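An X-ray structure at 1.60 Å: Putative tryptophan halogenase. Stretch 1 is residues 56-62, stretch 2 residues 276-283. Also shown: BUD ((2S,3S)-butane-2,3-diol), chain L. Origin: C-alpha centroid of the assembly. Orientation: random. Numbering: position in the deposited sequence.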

# COMPACT_ATOMS: atom_id res chain seq x y z
N VAL A 56 33.43 -18.38 -4.71
CA VAL A 56 32.72 -19.54 -5.27
C VAL A 56 32.02 -20.32 -4.17
O VAL A 56 32.58 -20.46 -3.06
N GLY A 57 30.79 -20.79 -4.43
CA GLY A 57 30.12 -21.66 -3.49
C GLY A 57 29.30 -21.01 -2.38
O GLY A 57 29.10 -21.63 -1.33
N VAL A 58 28.82 -19.79 -2.57
CA VAL A 58 27.94 -19.15 -1.59
C VAL A 58 26.51 -19.63 -1.78
O VAL A 58 25.97 -19.52 -2.88
N GLY A 59 25.94 -20.27 -0.76
CA GLY A 59 24.51 -20.64 -0.76
C GLY A 59 23.70 -19.52 -0.10
O GLY A 59 24.08 -19.01 0.94
N GLU A 60 22.56 -19.18 -0.70
CA GLU A 60 21.78 -18.05 -0.23
C GLU A 60 20.29 -18.36 -0.31
O GLU A 60 19.84 -18.97 -1.28
N ALA A 61 19.52 -17.93 0.69
CA ALA A 61 18.07 -18.04 0.64
C ALA A 61 17.43 -16.74 0.10
O ALA A 61 18.03 -15.66 0.11
N THR A 62 16.22 -16.87 -0.43
CA THR A 62 15.53 -15.78 -1.13
C THR A 62 14.08 -15.72 -0.63
O THR A 62 13.65 -16.50 0.24
N ARG A 276 21.33 -22.56 8.10
CA ARG A 276 21.53 -23.82 7.39
C ARG A 276 20.60 -23.80 6.19
O ARG A 276 19.39 -23.59 6.35
N ILE A 277 21.16 -23.92 4.97
CA ILE A 277 20.43 -23.68 3.74
C ILE A 277 20.65 -24.86 2.79
O ILE A 277 21.80 -25.13 2.42
N PRO A 278 19.61 -25.61 2.39
CA PRO A 278 19.83 -26.79 1.54
C PRO A 278 19.89 -26.45 0.07
O PRO A 278 18.97 -25.81 -0.46
N LEU A 279 20.94 -26.91 -0.62
CA LEU A 279 21.02 -26.90 -2.08
C LEU A 279 20.84 -28.33 -2.58
O LEU A 279 20.67 -29.27 -1.78
N GLN A 280 20.84 -28.52 -3.90
CA GLN A 280 20.50 -29.86 -4.39
C GLN A 280 21.54 -30.91 -4.01
O GLN A 280 21.17 -32.08 -3.81
N HIS A 281 22.81 -30.52 -3.86
CA HIS A 281 23.86 -31.51 -3.60
C HIS A 281 24.83 -31.09 -2.53
O HIS A 281 25.92 -31.67 -2.46
N ARG A 282 24.50 -30.06 -1.75
CA ARG A 282 25.31 -29.66 -0.61
C ARG A 282 24.44 -28.79 0.29
O ARG A 282 23.28 -28.49 -0.04
N VAL A 283 25.02 -28.36 1.41
CA VAL A 283 24.31 -27.53 2.38
C VAL A 283 25.18 -26.33 2.73
O VAL A 283 26.39 -26.47 2.95

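Side chains from stretch 2 supply most of this contact, reaching across to a stretch 1 backbone that two glycines leave bare. Arg276, in a strand that began earlier in the chain, is out of reach. Ile277 points toward stretch 1 in the m, t rotamer, which carries its CD1 across to the strand of residues 59-61: CD1 lies 4.0 Å from Gly59 O, 3.7 Å from Ala61 N and 4.2 Å from Ala61 CB. A long, branched aliphatic chain suits this buried site, and the small methyl of Ala61 gives it an apolar partner. Pro278 takes no part. Leu279, also m, t and pointing toward stretch 1, brings CD1 to 4.1 Å from Gly59 CA; a CB on that glycine would lie only 3.5 Å from the same methyl, a tight fit.

Leu279 N donates a 2.9 Å hydrogen bond to Arg282 O, closing the turn whose intervening residues, Gln280 and His281, stay clear of the contact. Arg282 then points back, its chi1 p and its next two torsions t, so that NH2 reaches 2.9 Å from Gly57 O. Gly59 N, 3.7 Å from NH2, lies at the guanidinium edge, while the butanediol places C4 over one face. The diol also approaches Gly57, where a CB would clash with its C1 and, at these backbone angles, with the preceding carbonyl oxygen.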

# COMPACT_ATOMS: atom_id res chain seq x y z
CB VAL A 56 33.70 -20.44 -6.07
CG1 VAL A 56 33.02 -21.72 -6.59
CG2 VAL A 56 34.33 -19.64 -7.24
CB VAL A 58 28.01 -17.63 -1.75
CG1 VAL A 58 26.91 -16.94 -0.92
CG2 VAL A 58 29.44 -17.08 -1.43
CB GLU A 60 22.14 -16.82 -1.10
CG GLU A 60 21.49 -15.55 -0.67
CD GLU A 60 22.21 -14.29 -1.19
OE1 GLU A 60 23.31 -14.35 -1.80
OE2 GLU A 60 21.66 -13.21 -0.94
CB ALA A 61 17.51 -18.37 2.03
CB THR A 62 15.55 -15.96 -2.67
OG1 THR A 62 14.98 -17.23 -3.01
CG2 THR A 62 16.97 -15.92 -3.25
CB ARG A 276 21.23 -25.01 8.31
CG ARG A 276 21.73 -26.32 7.69
CD ARG A 276 21.76 -27.48 8.71
NE ARG A 276 22.31 -28.70 8.07
CZ ARG A 276 21.58 -29.58 7.39
NH1 ARG A 276 20.27 -29.41 7.26
NH2 ARG A 276 22.15 -30.66 6.83
CB ILE A 277 20.91 -22.38 3.08
CG1 ILE A 277 20.40 -21.17 3.88
CG2 ILE A 277 20.50 -22.29 1.59
CD1 ILE A 277 21.13 -19.88 3.44
CB PRO A 278 18.61 -27.67 1.84
CG PRO A 278 17.49 -26.65 2.01
CD PRO A 278 18.19 -25.52 2.81
CB LEU A 279 22.34 -26.28 -2.55
CG LEU A 279 22.49 -24.81 -2.11
CD1 LEU A 279 23.85 -24.29 -2.58
CD2 LEU A 279 21.36 -23.93 -2.63
CB GLN A 280 20.30 -29.84 -5.91
CG GLN A 280 18.95 -29.22 -6.29
CD GLN A 280 18.54 -29.51 -7.74
OE1 GLN A 280 18.80 -30.59 -8.29
NE2 GLN A 280 17.88 -28.53 -8.37
CB HIS A 281 24.64 -31.83 -4.89
CG HIS A 281 23.75 -32.37 -5.96
ND1 HIS A 281 23.27 -33.67 -5.96
CD2 HIS A 281 23.26 -31.78 -7.07
CE1 HIS A 281 22.50 -33.84 -7.02
NE2 HIS A 281 22.49 -32.72 -7.72
CB ARG A 282 26.58 -28.94 -1.06
CG ARG A 282 26.31 -27.52 -1.51
CD ARG A 282 27.64 -26.77 -1.79
NE ARG A 282 27.47 -25.31 -1.74
CZ ARG A 282 27.27 -24.56 -2.83
NH1 ARG A 282 27.23 -25.13 -4.02
NH2 ARG A 282 27.13 -23.23 -2.71
CB VAL A 283 24.00 -28.38 3.63
CG1 VAL A 283 23.46 -27.50 4.77
CG2 VAL A 283 22.99 -29.48 3.25
C1 BUD L . 33.29 -24.07 -3.92
O1 BUD L . 32.43 -25.00 -5.96
C2 BUD L . 32.58 -25.24 -4.58
O2 BUD L . 30.65 -26.61 -4.48
C3 BUD L . 31.20 -25.43 -3.97
C4 BUD L . 31.36 -25.64 -2.47